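PDB 4ESQ: Serine/threonine protein kinase from Mycobacterium tuberculosis, which probably transfers phosphate from ATP to serine and threonine residues of proteins as a membrane receptor kinase, the chain here being its extracellular sensor domain. Local coordinates for residues 72-77 with 83-88; 165-170 with 185-190. All coordinates share one frame; numbering follows the deposited sequence.

Contact 1. Residues 72-77 with 83-88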
# COMPACT_ATOMS: atom_id res chain seq x y z
N GLY A 72 -5.70 -5.11 7.14
CA GLY A 72 -5.68 -3.78 6.57
C GLY A 72 -6.90 -2.94 6.89
O GLY A 72 -7.89 -3.43 7.44
N LEU A 73 -6.83 -1.67 6.51
CA LEU A 73 -7.93 -0.72 6.68
C LEU A 73 -7.93 0.31 5.56
O LEU A 73 -6.87 0.78 5.13
CB LEU A 73 -7.77 0.03 8.01
CG LEU A 73 -8.14 -0.65 9.32
CD1 LEU A 73 -7.73 0.24 10.50
CD2 LEU A 73 -9.64 -0.99 9.37
N ILE A 74 -9.12 0.67 5.11
CA ILE A 74 -9.25 1.75 4.14
C ILE A 74 -9.97 2.89 4.83
O ILE A 74 -11.01 2.68 5.45
CB ILE A 74 -10.03 1.29 2.91
CG1 ILE A 74 -9.14 0.36 2.08
CG2 ILE A 74 -10.45 2.49 2.08
CD1 ILE A 74 -9.85 -0.37 0.98
N SER A 75 -9.40 4.10 4.74
CA SER A 75 -9.98 5.28 5.40
C SER A 75 -10.15 6.45 4.44
O SER A 75 -9.32 6.67 3.57
CB SER A 75 -9.09 5.74 6.54
OG SER A 75 -8.92 4.70 7.48
N SER A 76 -11.22 7.22 4.64
CA SER A 76 -11.45 8.43 3.85
C SER A 76 -12.48 9.29 4.56
O SER A 76 -13.20 8.81 5.44
CB SER A 76 -11.94 8.07 2.44
OG SER A 76 -13.21 7.43 2.51
N GLU A 77 -12.56 10.57 4.18
CA GLU A 77 -13.66 11.39 4.68
C GLU A 77 -14.96 10.76 4.20
O GLU A 77 -14.99 10.10 3.16
CB GLU A 77 -13.54 12.83 4.17
CG GLU A 77 -12.41 13.64 4.82
CD GLU A 77 -11.09 13.56 4.07
OE1 GLU A 77 -10.99 12.77 3.11
OE2 GLU A 77 -10.15 14.30 4.44
N GLU A 83 -11.49 14.12 0.17
CA GLU A 83 -10.23 14.75 -0.21
C GLU A 83 -9.03 13.82 -0.05
O GLU A 83 -8.00 14.02 -0.69
CB GLU A 83 -9.99 16.03 0.62
CG GLU A 83 -10.98 17.16 0.33
CD GLU A 83 -10.74 17.83 -1.01
OE1 GLU A 83 -9.56 17.93 -1.44
OE2 GLU A 83 -11.72 18.26 -1.65
N HIS A 84 -9.17 12.81 0.81
CA HIS A 84 -8.05 11.92 1.14
C HIS A 84 -8.53 10.47 1.23
O HIS A 84 -9.66 10.21 1.62
CB HIS A 84 -7.44 12.32 2.48
CG HIS A 84 -7.04 13.76 2.57
ND1 HIS A 84 -7.81 14.70 3.21
CD2 HIS A 84 -5.97 14.42 2.08
CE1 HIS A 84 -7.22 15.88 3.12
NE2 HIS A 84 -6.10 15.74 2.44
N TRP A 85 -7.65 9.53 0.89
CA TRP A 85 -8.00 8.12 0.91
C TRP A 85 -6.75 7.32 1.22
O TRP A 85 -5.71 7.53 0.59
CB TRP A 85 -8.55 7.72 -0.46
CG TRP A 85 -9.12 6.34 -0.58
CD1 TRP A 85 -10.43 5.97 -0.41
CD2 TRP A 85 -8.42 5.15 -0.95
NE1 TRP A 85 -10.58 4.62 -0.64
CE2 TRP A 85 -9.35 4.10 -0.98
CE3 TRP A 85 -7.08 4.88 -1.26
CZ2 TRP A 85 -8.99 2.78 -1.28
CZ3 TRP A 85 -6.73 3.57 -1.58
CH2 TRP A 85 -7.68 2.54 -1.58
N VAL A 86 -6.83 6.42 2.20
CA VAL A 86 -5.66 5.63 2.58
C VAL A 86 -6.03 4.17 2.68
O VAL A 86 -7.03 3.82 3.30
CB VAL A 86 -5.09 6.08 3.94
CG1 VAL A 86 -4.14 5.02 4.52
CG2 VAL A 86 -4.42 7.44 3.80
N ASN A 87 -5.21 3.31 2.07
CA ASN A 87 -5.31 1.87 2.25
C ASN A 87 -3.99 1.45 2.89
O ASN A 87 -2.93 1.58 2.28
CB ASN A 87 -5.51 1.16 0.91
CG ASN A 87 -5.83 -0.34 1.06
OD1 ASN A 87 -5.71 -0.92 2.14
ND2 ASN A 87 -6.22 -0.96 -0.04
N GLN A 88 -4.06 0.99 4.14
CA GLN A 88 -2.87 0.54 4.85
C GLN A 88 -3.03 -0.92 5.21
O GLN A 88 -4.09 -1.33 5.67
CB GLN A 88 -2.64 1.37 6.13
CG GLN A 88 -3.89 1.58 6.97
CD GLN A 88 -3.57 2.06 8.38
OE1 GLN A 88 -2.45 1.92 8.87
NE2 GLN A 88 -4.58 2.60 9.05
O HOH W 1 -6.63 3.26 6.89
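E77 and H84 meet through a two-pronged grip in which a single carboxylate serves both the backbone and the ring of the histidine. OE2 of E77 takes the ring N-H at ND1 of H84 over 2.7 Å, using its syn lone pair; the bond is almost straight (178°) and lies in the imidazole plane. OE1 of E77 accepts from the backbone N-H of H84, 2.9 Å from its N, in a markedly more bent bond. Carboxylate and ring are turned 35° from each other, and the paired bonds limit rotation of both side chains. Glutamate suits the place because its chain, bent at chi2 (91°), brings both oxygens round to H84.

Further along, I74 lays CG2 against W85, 3.6 Å from CE2, while its CG1 packs 3.5 Å from the amide carbon CG of N87. A branched aliphatic chain can thus cover two neighbours on one face of the sheet. These pairs belong to the antiparallel beta hairpin of strands 69-76 and 84-92: L73 with Q88 and S75 with V86 are hydrogen-bonded pairs, I74 with N87 a non-hydrogen-bonded one.

On the face carrying S75 and Q88, a water lies 2.8 Å from S75 OG and accepts from Q88 NE2 at 3.1 Å, with a weak bond to L73 O. The other end of that amide, OE1, accepts from the backbone N of L15, which positions Q88. Farther out, S26 OG is hydrogen-bonded to E77 OE2, M24 of helix 17-24 touches H84, and Y82 meets the ring of W85.

Contact 2. Residues 165-170 with 185-190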
# COMPACT_ATOMS: atom_id res chain seq x y z
N VAL A 165 7.25 -8.94 8.72
CA VAL A 165 6.04 -8.23 8.31
C VAL A 165 6.31 -7.29 7.16
O VAL A 165 7.22 -6.47 7.22
CB VAL A 165 5.43 -7.42 9.48
CG1 VAL A 165 4.20 -6.61 9.02
CG2 VAL A 165 5.08 -8.33 10.63
N VAL A 166 5.51 -7.41 6.10
CA VAL A 166 5.55 -6.46 5.00
C VAL A 166 4.49 -5.37 5.21
O VAL A 166 3.35 -5.66 5.57
CB VAL A 166 5.31 -7.15 3.65
CG1 VAL A 166 5.09 -6.10 2.54
CG2 VAL A 166 6.49 -8.07 3.31
N VAL A 167 4.89 -4.13 5.01
CA VAL A 167 4.01 -2.99 5.20
C VAL A 167 3.66 -2.50 3.80
O VAL A 167 4.54 -2.26 2.98
CB VAL A 167 4.74 -1.90 5.99
CG1 VAL A 167 3.86 -0.67 6.18
CG2 VAL A 167 5.17 -2.47 7.33
N ASP A 168 2.36 -2.37 3.51
CA ASP A 168 1.91 -2.13 2.14
C ASP A 168 0.87 -1.03 2.16
O ASP A 168 -0.25 -1.25 2.63
CB ASP A 168 1.31 -3.43 1.58
CG ASP A 168 1.24 -3.46 0.07
OD1 ASP A 168 1.62 -2.46 -0.57
OD2 ASP A 168 0.81 -4.50 -0.48
N VAL A 169 1.23 0.15 1.65
CA VAL A 169 0.40 1.35 1.82
C VAL A 169 0.11 2.11 0.52
O VAL A 169 1.00 2.31 -0.31
CB VAL A 169 1.09 2.32 2.80
CG1 VAL A 169 0.26 3.60 2.97
CG2 VAL A 169 1.34 1.64 4.16
N ASN A 170 -1.13 2.55 0.36
CA ASN A 170 -1.52 3.41 -0.75
C ASN A 170 -2.18 4.63 -0.15
O ASN A 170 -3.15 4.51 0.61
CB ASN A 170 -2.48 2.68 -1.68
CG ASN A 170 -2.57 3.31 -3.07
OD1 ASN A 170 -1.73 4.13 -3.45
ND2 ASN A 170 -3.57 2.91 -3.84
N ALA A 185 6.61 4.28 7.52
CA ALA A 185 7.63 4.43 8.56
C ALA A 185 7.02 4.33 9.95
O ALA A 185 7.63 3.75 10.86
CB ALA A 185 8.38 5.73 8.39
N LYS A 186 5.82 4.87 10.12
CA LYS A 186 5.15 4.80 11.41
C LYS A 186 4.73 3.36 11.74
O LYS A 186 4.86 2.91 12.88
CB LYS A 186 3.98 5.77 11.48
CG LYS A 186 4.42 7.24 11.44
CD LYS A 186 3.25 8.20 11.34
CE LYS A 186 3.72 9.66 11.38
NZ LYS A 186 4.37 10.01 12.67
N ILE A 187 4.23 2.63 10.75
CA ILE A 187 3.91 1.22 10.95
C ILE A 187 5.16 0.40 11.27
O ILE A 187 5.14 -0.47 12.14
CB ILE A 187 3.15 0.64 9.74
CG1 ILE A 187 1.81 1.36 9.58
CG2 ILE A 187 2.94 -0.87 9.91
CD1 ILE A 187 1.10 1.08 8.24
N VAL A 188 6.26 0.68 10.58
CA VAL A 188 7.52 -0.01 10.86
C VAL A 188 7.95 0.22 12.31
O VAL A 188 8.43 -0.70 12.97
CB VAL A 188 8.62 0.43 9.90
CG1 VAL A 188 10.00 0.07 10.44
CG2 VAL A 188 8.39 -0.16 8.51
N ASP A 189 7.76 1.44 12.81
CA ASP A 189 8.09 1.72 14.21
C ASP A 189 7.25 0.86 15.15
O ASP A 189 7.73 0.43 16.20
CB ASP A 189 7.90 3.21 14.55
CG ASP A 189 8.98 4.09 13.95
OD1 ASP A 189 10.07 3.59 13.64
OD2 ASP A 189 8.73 5.31 13.82
N LYS A 190 5.99 0.62 14.79
CA LYS A 190 5.14 -0.24 15.61
C LYS A 190 5.60 -1.69 15.55
O LYS A 190 5.56 -2.40 16.55
CB LYS A 190 3.66 -0.11 15.20
CG LYS A 190 3.06 1.27 15.52
CD LYS A 190 1.54 1.27 15.41
CE LYS A 190 0.97 2.68 15.65
NZ LYS A 190 -0.52 2.67 15.63
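I187 projects from helix 185-190 onto V167, and its CG2 methyl settles against both prongs of the valine fork, 3.8 Å from V167 CG1 and 3.8 Å from V167 CG2. The two side chains approach at a slant, the CG2 methyl of I187 lying against the two methyls of V167, with CD1 also near V167 CG1. The rest of I187 runs along the strand toward V169, where the two side chains come tip to tip, CD1 of I187 standing 4.1 Å from CG2 of V169. With CG1 anti to the carbonyl carbon (chi1 -63°) and the chain extended beyond it (chi2 168°), I187 can spread its two branches over successive inward-facing valines. Isoleucine fits because it has one short branch and one long one.

V188 adds a smaller bump at the flank. Its CG2 touches V167 CG2 at 4.1 Å, the side chains crossing at roughly a right angle, so V167 is met by two consecutive helix residues. The strand and helix axes pass 9.0 Å apart and run nearly antiparallel, at 156°, as the C-terminal helix 179-192 packs across one face of the antiparallel sheet. A180, I183 and A184 from its preceding turns also cover V167 and V169, while V90 of strand 84-92 touches I187. D168, on the other face, forms a salt bridge with R157.

Beta-branched valines suit an extended strand and present compact methyl pairs to the helix. No hydrogen bond joins the two segments; their attachment is apolar, resting on close fit and on the exclusion of water from a buried interface.

Overall arrangement
From the N terminus, the chain passes through helix 17-24 before strand 69-76, whose turn back into strand 84-92 makes contact 1, a hairpin whose two strands are joined by a loop of about seven residues. Contact 2 follows in series, without nesting or crossing: strand 165-173 leads through a five-residue link into the C-terminal helix 179-192, fourteen residues separating the two segments in contact. The contacts nevertheless meet in space, because strands 84-92 and 165-173 are neighbours in the same antiparallel sheet. A probable backbone hydrogen bond from N87 N to N170 O joins them, and Q88 packs against I187. Together they tie the hairpin, the middle of the sheet and the terminal helix into one extracellular domain.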